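Local coordinates for meta cleavage compound hydrolase (Janthinobacterium, PDB 1J1I), which hydrolyses a carbon-carbon bond of the ring-opened meta-cleavage product in carbazole degradation, releasing anthranilate, at residues A[52-56]-A[263-267]. Numbering follows the deposited sequence.
Sequences EGNWR and AMIEH
Two short helical turns of the alpha/beta-hydrolase fold pack here: helix 52-55, the end of a helix following strand 38-42, and helix 263-266, just past the probable catalytic His261. Arg56 N to Glu52 O (2.9 Å) and His267 N to Ala263 O (2.9 Å) hold the turns; His267 then leaves helical angles (phi/psi -143/70) and occupies the N-cap position of helix 268-281. Asn54 CA lies 6.5 Å from Ile265 CA and Trp55 CA 6.9 Å from Met264 CA. Met264 points its CA-to-CB bond toward 52-56 and, with chi1 p and chi2 m, fits between Asn54 and Trp55: CB is 3.6 Å from Trp55 CZ3, CG lies 3.3 Å from Asn54 O and 4.2 Å from the centroid of the Trp55 six-membered ring, an off-centre CH-pi contact, and SD, 5.3 Å from that centroid, adds an oblique Met-aromatic contact. Met137 and Phe271 each touch Trp55 and Met264. Met264 CE reaches 3.5 Å from Asn54 OD1, which accepts a hydrogen bond from Gly44 N; the Asn54 side chain lies about 6 Å from that of Ser114, the probable nucleophile. Ile265 (m, t) brings CD1 3.9 Å from Gly53 O. No direct hydrogen bond joins the segments; one water donates to Asn54 O (2.7 Å) and Met264 O (2.8 Å).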
loop_
_atom_site.group_PDB
_atom_site.type_symbol
_atom_site.label_atom_id
_atom_site.label_comp_id
_atom_site.label_asym_id
_atom_site.label_seq_id
_atom_site.Cartn_x
_atom_site.Cartn_y
_atom_site.Cartn_z
ATOM N N GLU A 52 -21.036 11.454 7.798
ATOM C CA GLU A 52 -21.268 12.009 6.468
ATOM C C GLU A 52 -20.071 12.808 5.954
ATOM O O GLU A 52 -19.590 12.568 4.846
ATOM C CB GLU A 52 -22.533 12.872 6.476
ATOM C CG GLU A 52 -22.986 13.361 5.111
ATOM C CD GLU A 52 -24.428 13.848 5.132
ATOM O OE1 GLU A 52 -24.770 14.672 6.009
ATOM O OE2 GLU A 52 -25.217 13.404 4.271
ATOM N N GLY A 53 -19.588 13.744 6.764
ATOM C CA GLY A 53 -18.458 14.565 6.363
ATOM C C GLY A 53 -17.176 13.774 6.153
ATOM O O GLY A 53 -16.357 14.115 5.299
ATOM N N ASN A 54 -16.991 12.713 6.927
ATOM C CA ASN A 54 -15.791 11.897 6.798
ATOM C C ASN A 54 -15.817 10.898 5.643
ATOM O O ASN A 54 -14.800 10.672 4.997
ATOM C CB ASN A 54 -15.532 11.101 8.089
ATOM C CG ASN A 54 -14.610 11.825 9.061
ATOM O OD1 ASN A 54 -13.762 11.206 9.696
ATOM N ND2 ASN A 54 -14.782 13.132 9.187
ATOM N N TRP A 55 -16.979 10.312 5.368
ATOM C CA TRP A 55 -17.044 9.266 4.355
ATOM C C TRP A 55 -17.904 9.460 3.118
ATOM O O TRP A 55 -18.038 8.538 2.308
ATOM C CB TRP A 55 -17.459 7.966 5.043
ATOM C CG TRP A 55 -16.655 7.678 6.284
ATOM C CD1 TRP A 55 -17.050 7.844 7.582
ATOM C CD2 TRP A 55 -15.324 7.155 6.334
ATOM N NE1 TRP A 55 -16.046 7.452 8.439
ATOM C CE2 TRP A 55 -14.977 7.026 7.698
ATOM C CE3 TRP A 55 -14.387 6.784 5.358
ATOM C CZ2 TRP A 55 -13.731 6.531 8.110
ATOM C CZ3 TRP A 55 -13.150 6.292 5.769
ATOM C CH2 TRP A 55 -12.836 6.172 7.134
ATOM N N ARG A 56 -18.476 10.648 2.966
ATOM C CA ARG A 56 -19.351 10.956 1.840
ATOM C C ARG A 56 -18.921 10.362 0.498
ATOM O O ARG A 56 -19.674 9.610 -0.124
ATOM C CB ARG A 56 -19.488 12.473 1.700
ATOM C CG ARG A 56 -20.755 12.917 0.996
ATOM C CD ARG A 56 -21.131 14.324 1.435
ATOM N NE ARG A 56 -22.553 14.592 1.240
ATOM C CZ ARG A 56 -23.205 15.612 1.790
ATOM N NH1 ARG A 56 -22.563 16.470 2.575
ATOM N NH2 ARG A 56 -24.503 15.773 1.561
ATOM N N ALA A 263 -6.682 11.028 4.694
ATOM C CA ALA A 263 -6.590 10.389 3.385
ATOM C C ALA A 263 -7.949 10.147 2.719
ATOM O O ALA A 263 -8.105 10.380 1.522
ATOM C CB ALA A 263 -5.823 9.067 3.505
ATOM N N MET A 264 -8.935 9.687 3.488
ATOM C CA MET A 264 -10.260 9.401 2.929
ATOM C C MET A 264 -10.977 10.634 2.378
ATOM O O MET A 264 -11.882 10.509 1.545
ATOM C CB MET A 264 -11.160 8.736 3.975
ATOM C CG MET A 264 -11.700 9.684 5.029
ATOM S SD MET A 264 -10.429 10.410 6.067
ATOM C CE MET A 264 -11.425 11.417 7.137
ATOM N N ILE A 265 -10.593 11.813 2.858
ATOM C CA ILE A 265 -11.202 13.056 2.395
ATOM C C ILE A 265 -10.356 13.701 1.296
ATOM O O ILE A 265 -10.887 14.168 0.287
ATOM C CB ILE A 265 -11.370 14.077 3.557
ATOM C CG1 ILE A 265 -12.371 13.544 4.588
ATOM C CG2 ILE A 265 -11.849 15.420 3.011
ATOM C CD1 ILE A 265 -12.516 14.422 5.824
ATOM N N GLU A 266 -9.041 13.709 1.490
ATOM C CA GLU A 266 -8.118 14.315 0.529
ATOM C C GLU A 266 -7.981 13.538 -0.782
ATOM O O GLU A 266 -7.809 14.134 -1.847
ATOM C CB GLU A 266 -6.736 14.477 1.169
ATOM C CG GLU A 266 -6.738 15.283 2.458
ATOM C CD GLU A 266 -5.391 15.278 3.154
ATOM O OE1 GLU A 266 -4.378 15.631 2.507
ATOM O OE2 GLU A 266 -5.343 14.921 4.352
ATOM N N HIS A 267 -8.051 12.212 -0.703
ATOM C CA HIS A 267 -7.931 11.359 -1.881
ATOM C C HIS A 267 -8.894 10.190 -1.719
ATOM O O HIS A 267 -8.468 9.051 -1.530
ATOM C CB HIS A 267 -6.498 10.829 -1.999
ATOM C CG HIS A 267 -5.451 11.900 -1.956
ATOM N ND1 HIS A 267 -5.229 12.766 -3.005
ATOM C CD2 HIS A 267 -4.573 12.248 -0.987
ATOM C CE1 HIS A 267 -4.255 13.601 -2.683
ATOM N NE2 HIS A 267 -3.842 13.308 -1.464
HETATM O O HOH W 1 -14.608 10.453 2.288
#